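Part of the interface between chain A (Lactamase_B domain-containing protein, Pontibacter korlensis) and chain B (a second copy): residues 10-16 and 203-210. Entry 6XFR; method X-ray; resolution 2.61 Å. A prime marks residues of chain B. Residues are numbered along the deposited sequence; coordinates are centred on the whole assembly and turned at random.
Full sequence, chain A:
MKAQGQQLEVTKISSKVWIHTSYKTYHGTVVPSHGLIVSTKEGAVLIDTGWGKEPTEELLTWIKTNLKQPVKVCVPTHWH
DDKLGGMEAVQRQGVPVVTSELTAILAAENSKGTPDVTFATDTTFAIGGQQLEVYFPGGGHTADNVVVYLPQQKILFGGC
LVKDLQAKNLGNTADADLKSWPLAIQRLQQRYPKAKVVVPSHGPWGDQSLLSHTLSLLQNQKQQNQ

Chain A, residues 10-16: VTKISSK
Chain B, residues 203-210: GPWGDQSL

Residues 10-12 of chain A belong to a strand that begins earlier in the chain. Val10, Thr11 and Lys12 have phi/psi of -128/127, -128/147 and -92/137. The chain turns a corner at Ile13, at -119/-24. Ser14 is extended again at -138/169. Ser15 (-62/-22) and Lys16 (-126/14) continue as loop.

The chain B stretch is loop from Gly203′ to Gln208′ and enters a helix at Ser209′. Gly203′ lies at -165/-178, Pro204′ at -66/150 and Trp205′ at -84/168. Gly206′ is nearly fully extended at -159/-155, and Asp207′ follows at -92/-160. Gln208′ (-71/0), Ser209′ (-62/-25) and Leu210′ (-66/-27) make the turn into the helix. Leu210′ N donates to Asp207′ O at 3.2 Å.

The stretches run in the same sense. Thr11 CA is 7.2 Å from Pro204′ CA, Ile13 CA is 4.4 Å from Gly206′ CA, and Ser14 CA is 5.5 Å from Ser209′ CA. The approach is tightest at the corner. Together the two stretches bury 306 Å².

The central bond is between backbones: Asp207′ N donates to Ile13 O at 3.2 Å, with an angle of 154° at the hydrogen. Ile13 O also lies 3.2 Å from Gly206′ CA. Glycine suits this place, because an ideal CB would point toward chain A and sit 2.4 Å from Ile13 O, a clash.

Asp207′ is buried, with chi1 at 57° (p) and chi2 at 1°. Its CB points sideways, but the carboxylate comes nearer to chain A. Asp207′ OD2 accepts from Ser14 OG at 2.9 Å. Asp207′ OD1 accepts from Ser209′ N at 3.2 Å and 153°, capping the turn into the helix. One carboxylate thus ties the helix start to the partner chain. Asp207′ OD1 is also 3.2 Å from Ile13 O, but both atoms are acceptors and no bond forms.

Ser14 is buried, its chi1 at -178° (t), and its small side chain brings a hydroxyl to the acid. Ser209′ has chi1 -79° (m), and its CB points toward chain A. Ser209′ OG accepts a weak hydrogen bond from Ser15 N at 3.0 Å, with an angle of 134°. Ser15 CB packs 3.5 Å from Ser209′ OG; its chi1 is 75° (p). Ser15 itself is exposed.

At the Thr11 end the contact is apolar: Thr11 CG2 lies 4.0 Å from Pro204′ CG. Thr11, chi1 49° (p), points its CB toward chain B. Pro204′ also has its CB toward the chain A stretch, and its ring is C-gamma exo. Ile13 has chi1 55° (p) and chi2 177° (t). Its CB points sideways and its end leads away, yet Ile13 CG2 lies 4.0 Å from Trp205′ O. The chain B stretch covers 53 Å² of Ile13. Trp205′, chi1 36° (p) and chi2 102°, turns its CB away and meets the chain A stretch through its backbone O. Val10 and Lys16 make no contact with the chain B stretch.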

ATOM      1  N   VAL A  10       4.654   8.014   9.046  1.00 35.93           N
ATOM      2  CA  VAL A  10       4.815   6.591   9.270  1.00 35.20           C
ATOM      3  C   VAL A  10       3.456   5.899   9.144  1.00 35.57           C
ATOM      4  O   VAL A  10       2.493   6.277   9.819  1.00 35.23           O
ATOM      5  CB  VAL A  10       5.439   6.345  10.654  1.00 33.69           C
ATOM      6  CG1 VAL A  10       5.559   4.853  10.973  1.00 29.16           C
ATOM      7  CG2 VAL A  10       6.782   7.031  10.702  1.00 35.13           C
ATOM      8  N   THR A  11       3.385   4.875   8.301  1.00 31.83           N
ATOM      9  CA  THR A  11       2.183   4.074   8.159  1.00 28.64           C
ATOM     10  C   THR A  11       2.525   2.603   8.316  1.00 25.38           C
ATOM     11  O   THR A  11       3.632   2.162   8.001  1.00 34.74           O
ATOM     12  CB  THR A  11       1.506   4.352   6.822  1.00 40.88           C
ATOM     13  OG1 THR A  11       2.469   4.281   5.777  1.00 39.32           O
ATOM     14  CG2 THR A  11       0.952   5.766   6.821  1.00 51.43           C
ATOM     15  N   LYS A  12       1.584   1.863   8.872  1.00 25.03           N
ATOM     16  CA  LYS A  12       1.778   0.451   9.154  1.00 24.22           C
ATOM     17  C   LYS A  12       1.292  -0.397   7.981  1.00 24.77           C
ATOM     18  O   LYS A  12       0.264  -0.106   7.390  1.00 25.12           O
ATOM     19  CB  LYS A  12       1.023   0.103  10.428  1.00 29.17           C
ATOM     20  CG  LYS A  12       1.795  -0.679  11.436  1.00 25.28           C
ATOM     21  CD  LYS A  12       0.967  -0.824  12.677  1.00 26.86           C
ATOM     22  CE  LYS A  12       1.195  -2.212  13.236  1.00 26.53           C
ATOM     23  NZ  LYS A  12       0.930  -2.252  14.686  1.00 34.23           N
ATOM     24  N   ILE A  13       2.046  -1.423   7.598  1.00 27.55           N
ATOM     25  CA  ILE A  13       1.491  -2.239   6.513  1.00 27.18           C
ATOM     26  C   ILE A  13       1.276  -3.670   6.954  1.00 28.93           C
ATOM     27  O   ILE A  13       0.500  -4.395   6.333  1.00 26.57           O
ATOM     28  CB  ILE A  13       2.337  -2.226   5.237  1.00 25.74           C
ATOM     29  CG1 ILE A  13       3.788  -2.637   5.543  1.00 21.29           C
ATOM     30  CG2 ILE A  13       2.233  -0.905   4.601  1.00 32.12           C
ATOM     31  CD1 ILE A  13       4.597  -2.701   4.279  1.00 28.04           C
ATOM     32  N   SER A  14       2.011  -4.103   7.967  1.00 31.18           N
ATOM     33  CA  SER A  14       1.828  -5.415   8.551  1.00 26.46           C
ATOM     34  C   SER A  14       1.925  -5.215  10.051  1.00 31.94           C
ATOM     35  O   SER A  14       2.255  -4.129  10.520  1.00 39.32           O
ATOM     36  CB  SER A  14       2.832  -6.414   7.991  1.00 31.56           C
ATOM     37  OG  SER A  14       2.662  -7.715   8.501  1.00 38.01           O
ATOM     38  N   SER A  15       1.576  -6.239  10.815  1.00 35.17           N
ATOM     39  CA  SER A  15       1.436  -6.030  12.252  1.00 41.59           C
ATOM     40  C   SER A  15       2.747  -5.598  12.904  1.00 40.70           C
ATOM     41  O   SER A  15       2.722  -4.993  13.987  1.00 37.69           O
ATOM     42  CB  SER A  15       0.844  -7.280  12.910  1.00 39.43           C
ATOM     43  OG  SER A  15       1.807  -8.302  13.011  1.00 42.89           O
ATOM     44  N   LYS A  16       3.888  -5.879  12.268  1.00 35.02           N
ATOM     45  CA  LYS A  16       5.182  -5.526  12.833  1.00 34.80           C
ATOM     46  C   LYS A  16       6.046  -4.704  11.875  1.00 30.61           C
ATOM     47  O   LYS A  16       7.250  -4.554  12.132  1.00 21.65           O
ATOM     48  CB  LYS A  16       5.943  -6.793  13.278  1.00 28.54           C
ATOM     49  CG  LYS A  16       5.351  -7.456  14.527  1.00 28.16           C
ATOM     50  CD  LYS A  16       5.207  -6.395  15.614  1.00 34.96           C
ATOM     51  CE  LYS A  16       5.263  -6.957  17.026  1.00 41.83           C
ATOM     52  NZ  LYS A  16       3.935  -7.211  17.653  1.00 40.40           N
TER
ATOM     53  N   GLY B 203      -8.152   4.140   5.694  1.00 46.36           N
ATOM     54  CA  GLY B 203      -6.755   4.177   6.055  1.00 40.18           C
ATOM     55  C   GLY B 203      -5.938   3.413   5.034  1.00 37.69           C
ATOM     56  O   GLY B 203      -6.470   2.915   4.028  1.00 30.68           O
ATOM     57  N   PRO B 204      -4.623   3.337   5.259  1.00 39.36           N
ATOM     58  CA  PRO B 204      -3.736   2.628   4.320  1.00 31.74           C
ATOM     59  C   PRO B 204      -4.020   1.140   4.300  1.00 28.52           C
ATOM     60  O   PRO B 204      -4.455   0.556   5.293  1.00 27.25           O
ATOM     61  CB  PRO B 204      -2.326   2.923   4.856  1.00 34.94           C
ATOM     62  CG  PRO B 204      -2.520   4.126   5.820  1.00 41.95           C
ATOM     63  CD  PRO B 204      -3.896   3.934   6.391  1.00 34.98           C
ATOM     64  N   TRP B 205      -3.777   0.526   3.152  1.00 27.72           N
ATOM     65  CA  TRP B 205      -3.983  -0.907   3.009  1.00 25.37           C
ATOM     66  C   TRP B 205      -2.754  -1.689   3.508  1.00 33.49           C
ATOM     67  O   TRP B 205      -1.700  -1.130   3.795  1.00 29.36           O
ATOM     68  CB  TRP B 205      -4.312  -1.244   1.555  1.00 24.48           C
ATOM     69  CG  TRP B 205      -3.559  -0.378   0.538  1.00 34.35           C
ATOM     70  CD1 TRP B 205      -2.450  -0.735  -0.189  1.00 28.56           C
ATOM     71  CD2 TRP B 205      -3.864   0.986   0.149  1.00 46.30           C
ATOM     72  NE1 TRP B 205      -2.051   0.304  -0.996  1.00 31.25           N
ATOM     73  CE2 TRP B 205      -2.896   1.369  -0.815  1.00 40.37           C
ATOM     74  CE3 TRP B 205      -4.862   1.921   0.528  1.00 41.10           C
ATOM     75  CZ2 TRP B 205      -2.893   2.645  -1.414  1.00 45.63           C
ATOM     76  CZ3 TRP B 205      -4.862   3.187  -0.081  1.00 41.02           C
ATOM     77  CH2 TRP B 205      -3.875   3.535  -1.039  1.00 41.91           C
ATOM     78  N   GLY B 206      -2.907  -2.985   3.660  1.00 35.20           N
ATOM     79  CA  GLY B 206      -1.818  -3.821   4.136  1.00 36.58           C
ATOM     80  C   GLY B 206      -2.008  -5.274   3.762  1.00 32.72           C
ATOM     81  O   GLY B 206      -2.699  -5.602   2.805  1.00 32.40           O
ATOM     82  N   ASP B 207      -1.396  -6.160   4.538  1.00 33.91           N
ATOM     83  CA  ASP B 207      -1.599  -7.579   4.286  1.00 35.08           C
ATOM     84  C   ASP B 207      -2.763  -8.077   5.139  1.00 37.42           C
ATOM     85  O   ASP B 207      -3.624  -7.305   5.567  1.00 34.21           O
ATOM     86  CB  ASP B 207      -0.300  -8.366   4.491  1.00 35.89           C
ATOM     87  CG  ASP B 207       0.308  -8.209   5.883  1.00 41.90           C
ATOM     88  OD1 ASP B 207      -0.280  -7.495   6.739  1.00 37.10           O
ATOM     89  OD2 ASP B 207       1.408  -8.825   6.100  1.00 37.50           O
ATOM     90  N   GLN B 208      -2.825  -9.380   5.359  1.00 43.76           N
ATOM     91  CA  GLN B 208      -3.943  -9.950   6.093  1.00 30.55           C
ATOM     92  C   GLN B 208      -3.905  -9.587   7.576  1.00 31.49           C
ATOM     93  O   GLN B 208      -4.792 -10.012   8.310  1.00 40.94           O
ATOM     94  CB  GLN B 208      -3.938 -11.466   5.891  1.00 34.28           C
ATOM     95  CG  GLN B 208      -2.790 -12.183   6.635  1.00 54.07           C
ATOM     96  CD  GLN B 208      -1.425 -12.054   5.948  1.00 67.09           C
ATOM     97  OE1 GLN B 208      -1.258 -11.304   4.967  1.00 73.01           O
ATOM     98  NE2 GLN B 208      -0.445 -12.799   6.458  1.00 71.40           N
ATOM     99  N   SER B 209      -2.903  -8.814   8.015  1.00 36.22           N
ATOM    100  CA  SER B 209      -2.858  -8.222   9.348  1.00 30.49           C
ATOM    101  C   SER B 209      -4.022  -7.268   9.590  1.00 35.70           C
ATOM    102  O   SER B 209      -4.373  -7.015  10.744  1.00 33.66           O
ATOM    103  CB  SER B 209      -1.542  -7.451   9.542  1.00 33.66           C
ATOM    104  OG  SER B 209      -0.417  -8.271   9.840  1.00 36.78           O
ATOM    105  N   LEU B 210      -4.602  -6.692   8.532  1.00 32.50           N
ATOM    106  CA  LEU B 210      -5.755  -5.813   8.706  1.00 24.60           C
ATOM    107  C   LEU B 210      -6.982  -6.573   9.220  1.00 30.36           C
ATOM    108  O   LEU B 210      -7.871  -5.978   9.851  1.00 35.19           O
ATOM    109  CB  LEU B 210      -6.045  -5.093   7.390  1.00 22.08           C
ATOM    110  CG  LEU B 210      -5.379  -3.736   7.244  1.00 23.10           C
ATOM    111  CD1 LEU B 210      -3.979  -3.876   6.677  1.00 35.91           C
ATOM    112  CD2 LEU B 210      -6.193  -2.797   6.395  1.00 27.22           C
TER